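Local coordinates for AvmM (Streptomyces sp. NBRC 109436, PDB 7FE6), which catalyses macrocyclization in the biosynthesis of alchivemycin A, through dehydration and Michael-type addition, at residues 40-45 against 139-144; 75-80 against 109-114. All coordinates share one frame; numbering follows the deposited sequence.

Interaction 1: residues 40-45 against 139-144; sequences TIEFSV and HVRLAF
Ile-41 with Leu-142 and Phe-43 with Val-140 are the hydrogen-bonded pairs of an antiparallel ladder between strands 40-45 and 139-144, whose axes approach to 4.6 Å. Each pair uses both of its N-H groups, as where Val-140 N meets Phe-43 O at 2.8 Å. Between these rungs sits the non-hydrogen-bonded pair Glu-42 and Arg-141, long and oppositely charged, which suits side chains that lie alongside each other. Glu-42 CG is anti to its backbone N (chi1 -180°), and the extended chain beyond it runs beside Arg-141. Its OE1 takes a salt-bridging hydrogen bond from Arg-141 NE, 2.9 Å long and fairly straight at 162°. The oxygen lies in the guanidinium plane, at its edge, but NE comes from above the carboxylate plane, the two flat groups being turned 70° apart. Arg-141 NH2 adds a weak bond to the same oxygen. A water joins Glu-42 OE2 to His-139 ND1, and OE2 is also salt-bridged to Arg-188 of the second subunit. Because Arg-141 makes a cation-pi contact with Trp-88 as well, an alanine here would probably leave Glu-42 OE1 without its positive mate and Trp-88 without its cation. On the other face of the sheet, the flat Phe-43 ring accepts a CH-pi contact from branched Val-140, whose CB is 3.8 Å from the ring centroid. Val-140 CG1 lies 3.6 Å from Phe-43 CZ, and Leu-142 CB meets the ring at its edge. The chemistry thus divides by face: Val-45 and Leu-142 reach strand 57-66 and Phe-43 packs on Phe-28 and Val-31, whereas Ser-44 OG and His-139 NE2 are hydrogen-bonded to Ser-186 O and His-152 ND1 of the second subunit.

Interaction 2: residues 75-80 against 109-114; sequences EDFKLF and IACQLS
Phe-77 presents the edge of its ring to Cys-111, whose SG lies in the ring plane 5.5 Å from the ring centroid. It is a sulfur-aromatic contact at the rim, with Phe-77 CZ 4.3 Å from Cys-111 SG. The sulfur is placed beside its own backbone N and anti to the carbonyl carbon (chi1 -59°), and in this position it meets both Phe-77 and Leu-79. The same CZ also touches Ile-109 CG2, 4.2 Å away and again near the ring plane, and the outer rim of one aromatic ring thereby serves two residues of strand 109-113. One step further along, Leu-79 reaches over with a single methyl. Its CD1 lies 4.1 Å from Cys-111 CB and equally far from the sulfur, and it meets Leu-113 CD1 at 4.2 Å, tying two successive inward residues of the facing strand together. Strands 77-80 and 109-113 belong to different sheets of a beta sandwich, and their axes pass 9.7 Å apart at 24°, a spacing that side chains rather than backbone must fill. Alternate residues of each extended strand face the interior: Phe-77 and Leu-79 on one, Ile-109, Cys-111 and Leu-113 on the other. The types suit that place: a ring long enough to span the gap, flexible leucines, a small polarisable sulfur, a branched isoleucine. Gln-112, which points away from this interior and is partly exposed, can be polar. Neighbouring strands close the core around the touching residues, with Ile-64 and Leu-142 against Phe-77, and with Leu-62 and Val-140 against Leu-113. Val-140 also packs on Leu-79, and Cys-111 rests on Cys-96 of a loop.

Overall arrangement
The two interactions, their centres 10 Å apart, share a wall: strand 135-144 lies between 40-49 and 77-83 in one sheet, and interaction 2 then crosses to the facing sheet. Arg-141 N and Phe-80 O are 2.8 Å apart, as are Lys-78 N and Ala-143 O, both probable hydrogen bonds. In the core Val-140 CG1 touches Leu-79 CD2 at 3.4 Å, joining the apolar side of interaction 1 to interaction 2. Bound alchivemycin A lies about 12 Å from the side chain of Ser-44. Its pocket includes Arg-50, just after strand 40-49, and Val-133 and Glu-134, just before strand 135-144; the ladder of interaction 1 therefore leads toward the ligand.

Interaction 1: residues 40-45 against 139-144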
loop_
_atom_site.group_PDB
_atom_site.type_symbol
_atom_site.label_atom_id
_atom_site.label_comp_id
_atom_site.label_asym_id
_atom_site.label_seq_id
_atom_site.Cartn_x
_atom_site.Cartn_y
_atom_site.Cartn_z
ATOM N N THR A 40 12.360 11.432 14.504
ATOM C CA THR A 40 12.601 10.044 14.104
ATOM C C THR A 40 11.280 9.323 13.839
ATOM O O THR A 40 10.383 9.310 14.688
ATOM C CB THR A 40 13.400 9.278 15.170
ATOM O OG1 THR A 40 14.709 9.857 15.337
ATOM C CG2 THR A 40 13.549 7.799 14.788
ATOM N N ILE A 41 11.171 8.717 12.667
ATOM C CA ILE A 41 10.041 7.869 12.341
ATOM C C ILE A 41 10.545 6.445 12.156
ATOM O O ILE A 41 11.702 6.207 11.777
ATOM C CB ILE A 41 9.312 8.350 11.075
ATOM C CG1 ILE A 41 10.232 8.165 9.868
ATOM C CG2 ILE A 41 8.842 9.816 11.253
ATOM C CD1 ILE A 41 9.547 8.136 8.567
ATOM N N GLU A 42 9.658 5.492 12.418
ATOM C CA GLU A 42 9.891 4.091 12.117
ATOM C C GLU A 42 8.819 3.642 11.144
ATOM O O GLU A 42 7.641 3.919 11.355
ATOM C CB GLU A 42 9.840 3.230 13.379
ATOM C CG GLU A 42 10.087 1.733 13.127
ATOM C CD GLU A 42 10.409 0.955 14.407
ATOM O OE1 GLU A 42 10.851 1.583 15.414
ATOM O OE2 GLU A 42 10.224 -0.301 14.397
ATOM N N PHE A 43 9.225 2.965 10.081
ATOM C CA PHE A 43 8.310 2.320 9.149
ATOM C C PHE A 43 8.866 0.938 8.821
ATOM O O PHE A 43 9.932 0.541 9.295
ATOM C CB PHE A 43 8.085 3.150 7.873
ATOM C CG PHE A 43 9.335 3.388 7.066
ATOM C CD1 PHE A 43 10.147 4.490 7.322
ATOM C CD2 PHE A 43 9.723 2.493 6.071
ATOM C CE1 PHE A 43 11.301 4.704 6.590
ATOM C CE2 PHE A 43 10.866 2.713 5.332
ATOM C CZ PHE A 43 11.663 3.828 5.602
ATOM N N SER A 44 8.100 0.169 8.065
ATOM C CA SER A 44 8.568 -1.120 7.621
ATOM C C SER A 44 8.428 -1.187 6.110
ATOM O O SER A 44 7.634 -0.470 5.499
ATOM C CB SER A 44 7.850 -2.296 8.322
ATOM O OG SER A 44 6.560 -2.558 7.807
ATOM N N VAL A 45 9.274 -2.008 5.511
ATOM C CA VAL A 45 9.267 -2.226 4.075
ATOM C C VAL A 45 9.686 -3.675 3.870
ATOM O O VAL A 45 10.536 -4.195 4.602
ATOM C CB VAL A 45 10.188 -1.202 3.350
ATOM C CG1 VAL A 45 11.565 -1.106 4.030
ATOM C CG2 VAL A 45 10.340 -1.508 1.847
ATOM N N HIS A 139 12.675 -3.372 9.067
ATOM C CA HIS A 139 12.122 -2.316 9.901
ATOM C C HIS A 139 13.120 -1.155 9.864
ATOM O O HIS A 139 14.325 -1.375 10.001
ATOM C CB HIS A 139 11.911 -2.825 11.328
ATOM C CG HIS A 139 10.966 -3.983 11.433
ATOM N ND1 HIS A 139 9.640 -3.834 11.795
ATOM C CD2 HIS A 139 11.148 -5.309 11.195
ATOM C CE1 HIS A 139 9.054 -5.022 11.801
ATOM N NE2 HIS A 139 9.948 -5.933 11.444
ATOM N N VAL A 140 12.644 0.066 9.634
ATOM C CA VAL A 140 13.550 1.166 9.313
ATOM C C VAL A 140 13.271 2.360 10.223
ATOM O O VAL A 140 12.129 2.821 10.315
ATOM C CB VAL A 140 13.416 1.597 7.840
ATOM C CG1 VAL A 140 14.467 2.625 7.522
ATOM C CG2 VAL A 140 13.526 0.440 6.930
ATOM N N ARG A 141 14.320 2.898 10.840
ATOM C CA ARG A 141 14.227 4.117 11.629
ATOM C C ARG A 141 14.995 5.223 10.917
ATOM O O ARG A 141 16.202 5.083 10.640
ATOM C CB ARG A 141 14.752 3.904 13.045
ATOM C CG ARG A 141 13.834 3.098 13.933
ATOM C CD ARG A 141 14.540 2.618 15.205
ATOM N NE ARG A 141 13.650 1.844 16.049
ATOM C CZ ARG A 141 14.037 1.010 17.012
ATOM N NH1 ARG A 141 15.329 0.805 17.268
ATOM N NH2 ARG A 141 13.120 0.341 17.708
ATOM N N LEU A 142 14.298 6.333 10.652
ATOM C CA LEU A 142 14.796 7.379 9.780
ATOM C C LEU A 142 14.552 8.729 10.424
ATOM O O LEU A 142 13.488 8.969 11.008
ATOM C CB LEU A 142 14.116 7.339 8.420
ATOM C CG LEU A 142 14.503 8.421 7.422
ATOM C CD1 LEU A 142 15.990 8.367 7.128
ATOM C CD2 LEU A 142 13.694 8.260 6.155
ATOM N N ALA A 143 15.558 9.595 10.324
ATOM C CA ALA A 143 15.482 10.954 10.829
ATOM C C ALA A 143 16.342 11.835 9.939
ATOM O O ALA A 143 17.509 11.515 9.693
ATOM C CB ALA A 143 15.949 11.027 12.292
ATOM N N PHE A 144 15.776 12.931 9.454
ATOM C CA PHE A 144 16.571 13.936 8.771
ATOM C C PHE A 144 17.011 14.987 9.768
ATOM O O PHE A 144 16.304 15.281 10.735
ATOM C CB PHE A 144 15.795 14.584 7.639
ATOM C CG PHE A 144 15.461 13.639 6.541
ATOM C CD1 PHE A 144 16.348 13.447 5.480
ATOM C CD2 PHE A 144 14.281 12.912 6.571
ATOM C CE1 PHE A 144 16.039 12.559 4.458
ATOM C CE2 PHE A 144 13.972 12.025 5.556
ATOM C CZ PHE A 144 14.845 11.848 4.502
HETATM O O HOH W 1 8.421 -1.293 12.295
#

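Interaction 2: residues 75-80 against 109-114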
loop_
_atom_site.group_PDB
_atom_site.type_symbol
_atom_site.label_atom_id
_atom_site.label_comp_id
_atom_site.label_asym_id
_atom_site.label_seq_id
_atom_site.Cartn_x
_atom_site.Cartn_y
_atom_site.Cartn_z
ATOM N N GLU A 75 25.028 11.778 4.824
ATOM C CA GLU A 75 25.304 12.351 6.137
ATOM C C GLU A 75 24.170 13.202 6.701
ATOM O O GLU A 75 24.138 13.419 7.916
ATOM C CB GLU A 75 26.580 13.215 6.052
ATOM C CG GLU A 75 27.890 12.436 5.814
ATOM C CD GLU A 75 27.958 11.767 4.439
ATOM O OE1 GLU A 75 27.754 12.484 3.424
ATOM O OE2 GLU A 75 28.187 10.517 4.383
ATOM N N ASP A 76 23.239 13.680 5.874
ATOM C CA ASP A 76 22.212 14.609 6.352
ATOM C C ASP A 76 21.058 13.903 7.049
ATOM O O ASP A 76 20.092 14.566 7.467
ATOM C CB ASP A 76 21.642 15.439 5.200
ATOM C CG ASP A 76 22.659 16.354 4.586
ATOM O OD1 ASP A 76 23.395 17.019 5.350
ATOM O OD2 ASP A 76 22.726 16.381 3.333
ATOM N N PHE A 77 21.110 12.579 7.135
ATOM C CA PHE A 77 20.081 11.823 7.815
ATOM C C PHE A 77 20.708 10.649 8.557
ATOM O O PHE A 77 21.838 10.231 8.289
ATOM C CB PHE A 77 18.996 11.368 6.831
ATOM C CG PHE A 77 19.504 10.574 5.643
ATOM C CD1 PHE A 77 19.569 9.182 5.689
ATOM C CD2 PHE A 77 19.847 11.213 4.455
ATOM C CE1 PHE A 77 19.999 8.455 4.589
ATOM C CE2 PHE A 77 20.273 10.482 3.354
ATOM C CZ PHE A 77 20.340 9.096 3.423
ATOM N N LYS A 78 19.968 10.158 9.536
ATOM C CA LYS A 78 20.336 8.959 10.263
ATOM C C LYS A 78 19.406 7.828 9.854
ATOM O O LYS A 78 18.198 8.034 9.679
ATOM C CB LYS A 78 20.275 9.182 11.769
ATOM C CG LYS A 78 21.363 10.066 12.261
ATOM C CD LYS A 78 21.323 10.184 13.752
ATOM C CE LYS A 78 22.385 11.148 14.205
ATOM N NZ LYS A 78 23.775 10.662 13.923
ATOM N N LEU A 79 19.985 6.638 9.689
ATOM C CA LEU A 79 19.276 5.507 9.103
ATOM C C LEU A 79 19.670 4.238 9.841
ATOM O O LEU A 79 20.841 3.851 9.824
ATOM C CB LEU A 79 19.591 5.380 7.608
ATOM C CG LEU A 79 18.456 4.952 6.661
ATOM C CD1 LEU A 79 19.019 4.449 5.335
ATOM C CD2 LEU A 79 17.547 3.928 7.282
ATOM N N PHE A 80 18.696 3.595 10.484
ATOM C CA PHE A 80 18.885 2.294 11.118
ATOM C C PHE A 80 17.877 1.305 10.562
ATOM O O PHE A 80 16.761 1.678 10.168
ATOM C CB PHE A 80 18.707 2.362 12.636
ATOM C CG PHE A 80 19.827 3.047 13.343
ATOM C CD1 PHE A 80 19.938 4.443 13.306
ATOM C CD2 PHE A 80 20.765 2.303 14.059
ATOM C CE1 PHE A 80 20.974 5.083 13.967
ATOM C CE2 PHE A 80 21.819 2.933 14.734
ATOM C CZ PHE A 80 21.935 4.323 14.683
ATOM N N ILE A 109 19.985 9.390 -2.866
ATOM C CA ILE A 109 21.022 8.667 -2.137
ATOM C C ILE A 109 20.529 7.227 -2.002
ATOM O O ILE A 109 19.565 6.959 -1.268
ATOM C CB ILE A 109 21.301 9.278 -0.753
ATOM C CG1 ILE A 109 21.525 10.795 -0.819
ATOM C CG2 ILE A 109 22.531 8.636 -0.145
ATOM C CD1 ILE A 109 22.617 11.214 -1.729
ATOM N N ALA A 110 21.182 6.299 -2.709
ATOM C CA ALA A 110 20.808 4.891 -2.681
ATOM C C ALA A 110 21.550 4.172 -1.557
ATOM O O ALA A 110 22.779 4.238 -1.475
ATOM C CB ALA A 110 21.092 4.230 -4.029
ATOM N N CYS A 111 20.794 3.502 -0.686
ATOM C CA CYS A 111 21.328 2.854 0.506
ATOM C C CYS A 111 21.024 1.364 0.521
ATOM O O CYS A 111 19.881 0.948 0.293
ATOM C CB CYS A 111 20.765 3.492 1.772
ATOM S SG CYS A 111 21.127 5.205 1.884
ATOM N N GLN A 112 22.032 0.572 0.853
ATOM C CA GLN A 112 21.860 -0.863 0.986
ATOM C C GLN A 112 21.399 -1.212 2.399
ATOM O O GLN A 112 22.049 -0.849 3.382
ATOM C CB GLN A 112 23.160 -1.589 0.636
ATOM C CG GLN A 112 23.008 -3.095 0.521
ATOM C CD GLN A 112 24.314 -3.805 0.157
ATOM O OE1 GLN A 112 24.484 -4.991 0.440
ATOM N NE2 GLN A 112 25.215 -3.094 -0.516
ATOM N N LEU A 113 20.290 -1.943 2.484
ATOM C CA LEU A 113 19.741 -2.467 3.736
ATOM C C LEU A 113 19.658 -3.994 3.685
ATOM O O LEU A 113 18.593 -4.564 3.964
ATOM C CB LEU A 113 18.339 -1.882 3.993
ATOM C CG LEU A 113 18.228 -0.477 4.593
ATOM C CD1 LEU A 113 18.770 0.589 3.635
ATOM C CD2 LEU A 113 16.774 -0.182 4.927
ATOM N N SER A 114 20.786 -4.667 3.395
ATOM C CA SER A 114 20.797 -6.107 3.189
ATOM C C SER A 114 21.207 -6.801 4.483
ATOM O O SER A 114 21.532 -6.165 5.489
ATOM C CB SER A 114 21.770 -6.509 2.076
ATOM O OG SER A 114 23.145 -6.266 2.436
#